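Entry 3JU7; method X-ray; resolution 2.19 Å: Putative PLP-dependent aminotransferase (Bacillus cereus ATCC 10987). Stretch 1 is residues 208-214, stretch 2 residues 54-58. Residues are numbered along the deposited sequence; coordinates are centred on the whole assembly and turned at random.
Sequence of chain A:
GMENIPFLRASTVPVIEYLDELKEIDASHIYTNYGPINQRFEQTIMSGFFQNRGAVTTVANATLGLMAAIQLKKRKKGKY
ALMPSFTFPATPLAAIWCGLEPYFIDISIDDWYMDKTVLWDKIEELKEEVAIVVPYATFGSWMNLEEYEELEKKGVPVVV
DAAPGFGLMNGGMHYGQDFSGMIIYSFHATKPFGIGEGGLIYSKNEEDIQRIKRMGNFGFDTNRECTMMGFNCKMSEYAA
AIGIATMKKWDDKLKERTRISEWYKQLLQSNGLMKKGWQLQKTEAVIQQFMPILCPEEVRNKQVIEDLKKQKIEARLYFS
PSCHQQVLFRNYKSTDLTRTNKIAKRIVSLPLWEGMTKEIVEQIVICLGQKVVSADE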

ATOM      1  N   ASP A 208      -7.380 -18.497  -6.263  1.00 23.22           N
ATOM      2  CA  ASP A 208      -7.433 -17.034  -6.446  1.00 24.73           C
ATOM      3  C   ASP A 208      -6.652 -16.272  -5.367  1.00 23.74           C
ATOM      4  O   ASP A 208      -5.946 -15.317  -5.657  1.00 24.80           O
ATOM      5  CB  ASP A 208      -8.878 -16.530  -6.451  1.00 26.30           C
ATOM      6  CG  ASP A 208      -9.666 -16.968  -7.694  1.00 30.32           C
ATOM      7  OD1 ASP A 208      -9.047 -17.431  -8.690  1.00 36.48           O
ATOM      8  OD2 ASP A 208     -10.915 -16.865  -7.649  1.00 37.32           O
ATOM      9  N   ILE A 209      -6.795 -16.705  -4.128  1.00 23.07           N
ATOM     10  CA  ILE A 209      -6.040 -16.140  -3.008  1.00 23.59           C
ATOM     11  C   ILE A 209      -4.545 -16.341  -3.201  1.00 22.90           C
ATOM     12  O   ILE A 209      -3.786 -15.426  -2.956  1.00 24.72           O
ATOM     13  CB  ILE A 209      -6.487 -16.745  -1.650  1.00 22.54           C
ATOM     14  CG1 ILE A 209      -7.945 -16.317  -1.373  1.00 23.89           C
ATOM     15  CG2 ILE A 209      -5.528 -16.353  -0.494  1.00 16.22           C
ATOM     16  CD1 ILE A 209      -8.146 -14.888  -1.079  1.00 17.89           C
ATOM     17  N   GLN A 210      -4.118 -17.529  -3.627  1.00 23.72           N
ATOM     18  CA  GLN A 210      -2.677 -17.748  -3.960  1.00 26.75           C
ATOM     19  C   GLN A 210      -2.188 -16.732  -5.003  1.00 26.83           C
ATOM     20  O   GLN A 210      -1.099 -16.152  -4.899  1.00 24.33           O
ATOM     21  CB  GLN A 210      -2.447 -19.149  -4.495  1.00 26.23           C
ATOM     22  CG  GLN A 210      -2.684 -20.236  -3.422  1.00 36.06           C
ATOM     23  CD  GLN A 210      -2.764 -21.684  -3.950  1.00 50.50           C
ATOM     24  OE1 GLN A 210      -2.663 -21.952  -5.158  1.00 61.69           O
ATOM     25  NE2 GLN A 210      -2.953 -22.626  -3.020  1.00 51.79           N
ATOM     26  N   ARG A 211      -3.026 -16.505  -5.999  1.00 24.70           N
ATOM     27  CA  ARG A 211      -2.669 -15.569  -7.043  1.00 26.30           C
ATOM     28  C   ARG A 211      -2.595 -14.148  -6.500  1.00 24.88           C
ATOM     29  O   ARG A 211      -1.661 -13.420  -6.819  1.00 25.29           O
ATOM     30  CB  ARG A 211      -3.668 -15.680  -8.203  1.00 24.94           C
ATOM     31  CG  ARG A 211      -3.210 -15.012  -9.416  1.00 29.95           C
ATOM     32  CD  ARG A 211      -3.831 -15.615 -10.647  1.00 37.42           C
ATOM     33  NE  ARG A 211      -3.219 -16.891 -10.927  1.00 33.18           N
ATOM     34  CZ  ARG A 211      -3.762 -17.825 -11.695  1.00 47.01           C
ATOM     35  NH1 ARG A 211      -4.943 -17.619 -12.284  1.00 48.58           N
ATOM     36  NH2 ARG A 211      -3.106 -18.968 -11.888  1.00 44.16           N
ATOM     37  N   ILE A 212      -3.558 -13.750  -5.671  1.00 24.66           N
ATOM     38  CA  ILE A 212      -3.531 -12.395  -5.103  1.00 25.21           C
ATOM     39  C   ILE A 212      -2.222 -12.232  -4.334  1.00 24.22           C
ATOM     40  O   ILE A 212      -1.620 -11.159  -4.341  1.00 20.18           O
ATOM     41  CB  ILE A 212      -4.708 -12.117  -4.113  1.00 26.48           C
ATOM     42  CG1 ILE A 212      -5.992 -11.807  -4.864  1.00 29.45           C
ATOM     43  CG2 ILE A 212      -4.339 -10.925  -3.162  1.00 23.32           C
ATOM     44  CD1 ILE A 212      -6.224 -10.373  -5.212  1.00 25.51           C
ATOM     45  N   LYS A 213      -1.792 -13.299  -3.655  1.00 23.44           N
ATOM     46  CA  LYS A 213      -0.546 -13.239  -2.914  1.00 24.55           C
ATOM     47  C   LYS A 213       0.604 -12.843  -3.828  1.00 23.69           C
ATOM     48  O   LYS A 213       1.414 -11.981  -3.495  1.00 20.78           O
ATOM     49  CB  LYS A 213      -0.255 -14.572  -2.183  1.00 22.59           C
ATOM     50  CG  LYS A 213      -0.844 -14.564  -0.769  1.00 28.54           C
ATOM     51  CD  LYS A 213      -0.988 -15.947  -0.126  1.00 32.62           C
ATOM     52  CE  LYS A 213      -0.922 -15.952   1.418  1.00 35.43           C
ATOM     53  NZ  LYS A 213      -0.890 -14.604   2.095  1.00 32.09           N
ATOM     54  N   ARG A 214       0.656 -13.465  -4.999  1.00 22.51           N
ATOM     55  CA  ARG A 214       1.710 -13.162  -5.929  1.00 21.55           C
ATOM     56  C   ARG A 214       1.567 -11.740  -6.445  1.00 22.63           C
ATOM     57  O   ARG A 214       2.572 -11.051  -6.555  1.00 16.97           O
ATOM     58  CB  ARG A 214       1.673 -14.112  -7.107  1.00 22.05           C
ATOM     59  CG  ARG A 214       2.106 -15.555  -6.788  1.00 21.05           C
ATOM     60  CD  ARG A 214       2.205 -16.288  -8.131  1.00 21.88           C
ATOM     61  NE  ARG A 214       2.429 -17.705  -7.955  1.00 26.17           N
ATOM     62  CZ  ARG A 214       2.853 -18.532  -8.899  1.00 30.47           C
ATOM     63  NH1 ARG A 214       3.118 -18.099 -10.119  1.00 25.49           N
ATOM     64  NH2 ARG A 214       3.055 -19.803  -8.597  1.00 39.33           N
TER
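Stretch 2, residues 54-58: GAVTT

Stretch 2 enters as a loop residue, Gly-54, and becomes a β-strand from Ala-55 to Thr-58 that runs on beyond the stretch. It lies along the helix of residues 208-214, itself a segment of a longer helix, with the two axes 8.0 Å apart at closest approach. Their N-to-C directions differ by only 15°, so strand and helix run nearly parallel. The strand alternates in the usual way: Ala-55 and Thr-57 point their CA-to-CB bonds toward the helix, while Val-56 and Thr-58 point theirs away. Gly-54 makes no contact; its phi/psi of 93/-160 would jam a CB against the carbonyl O of the preceding residue, which by itself calls for glycine.

Along the helix, Asp-208 is out of reach of the strand, but the backbone O of Asp-208 accepts a hydrogen bond from Ile-212 N at 2.9 Å, part of the regular i to i+4 pattern. Ile-209 is the first residue to touch. It points toward the strand, and its CA is 6.4 Å from the CA of Ala-55. The methyl of Ala-55 meets it in apolar packing, with Ile-209 CG2 3.9 Å from Ala-55 CB. Ile-209 also lies on the strand backbone: its CG1 is 3.5 Å from Ala-55 O, and its CG2 is 3.6 Å from Val-56 O. A branched, apolar side chain, here in the m, m rotamer, suits this buried position.

Gln-210 points away and Arg-211 is out of reach; both are exposed, where polar and charged groups are readily accommodated. One helical turn after Ile-209, Ile-212 again points toward the strand, although the end of its side chain leads away. Its CG2 nevertheless comes 3.6 Å from Thr-57 CG2, a methyl-to-methyl approach in a buried setting.

Lys-213 starts sideways, but its long side chain brings the end nearer to the strand, with CE 4.2 Å from Val-56 O. There NZ donates a short hydrogen bond to Thr-57 OG1, at 2.6 Å. Thr-57 suits its place because it offers both a methyl for Ile-212 and a hydroxyl for Lys-213; that hydroxyl in turn donates to the backbone, OG1 of Thr-57 lying 3.2 Å from O of Thr-58. Lys-213 NZ is also hydrogen-bonded elsewhere in the structure. Arg-214 ends the stretch exposed and out of reach of the strand, while its backbone N continues the helical pattern, 3.2 Å from Gln-210 O.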

ATOM      1  N   GLY A  54     -11.859 -22.231   2.675  1.00 22.35           N
ATOM      2  CA  GLY A  54     -11.397 -21.091   1.915  1.00 24.14           C
ATOM      3  C   GLY A  54      -9.974 -20.715   2.332  1.00 24.15           C
ATOM      4  O   GLY A  54      -9.235 -21.521   2.928  1.00 25.01           O
ATOM      5  N   ALA A  55      -9.611 -19.477   2.023  1.00 21.23           N
ATOM      6  CA  ALA A  55      -8.276 -18.983   2.249  1.00 21.50           C
ATOM      7  C   ALA A  55      -8.317 -17.477   2.399  1.00 22.99           C
ATOM      8  O   ALA A  55      -9.195 -16.793   1.841  1.00 21.96           O
ATOM      9  CB  ALA A  55      -7.353 -19.366   1.091  1.00 18.27           C
ATOM     10  N   VAL A  56      -7.328 -16.956   3.116  1.00 22.92           N
ATOM     11  CA  VAL A  56      -7.198 -15.527   3.274  1.00 21.19           C
ATOM     12  C   VAL A  56      -5.781 -15.053   2.928  1.00 24.22           C
ATOM     13  O   VAL A  56      -4.776 -15.826   3.001  1.00 22.42           O
ATOM     14  CB  VAL A  56      -7.509 -15.079   4.737  1.00 21.50           C
ATOM     15  CG1 VAL A  56      -8.979 -15.427   5.161  1.00 18.48           C
ATOM     16  CG2 VAL A  56      -6.487 -15.679   5.670  1.00 20.52           C
ATOM     17  N   THR A  57      -5.684 -13.768   2.572  1.00 21.77           N
ATOM     18  CA  THR A  57      -4.381 -13.138   2.570  1.00 22.30           C
ATOM     19  C   THR A  57      -4.450 -11.764   3.214  1.00 24.02           C
ATOM     20  O   THR A  57      -5.423 -11.019   3.012  1.00 24.70           O
ATOM     21  CB  THR A  57      -3.783 -13.034   1.163  1.00 23.43           C
ATOM     22  OG1 THR A  57      -2.420 -12.635   1.305  1.00 25.37           O
ATOM     23  CG2 THR A  57      -4.595 -11.990   0.247  1.00 18.45           C
ATOM     24  N   THR A  58      -3.429 -11.420   4.001  1.00 23.32           N
ATOM     25  CA  THR A  58      -3.326 -10.045   4.510  1.00 21.91           C
ATOM     26  C   THR A  58      -2.922  -9.132   3.351  1.00 22.91           C
ATOM     27  O   THR A  58      -2.401  -9.614   2.351  1.00 22.07           O
ATOM     28  CB  THR A  58      -2.329  -9.925   5.641  1.00 22.44           C
ATOM     29  OG1 THR A  58      -1.030 -10.323   5.178  1.00 23.35           O
ATOM     30  CG2 THR A  58      -2.742 -10.821   6.853  1.00 17.74           C
TER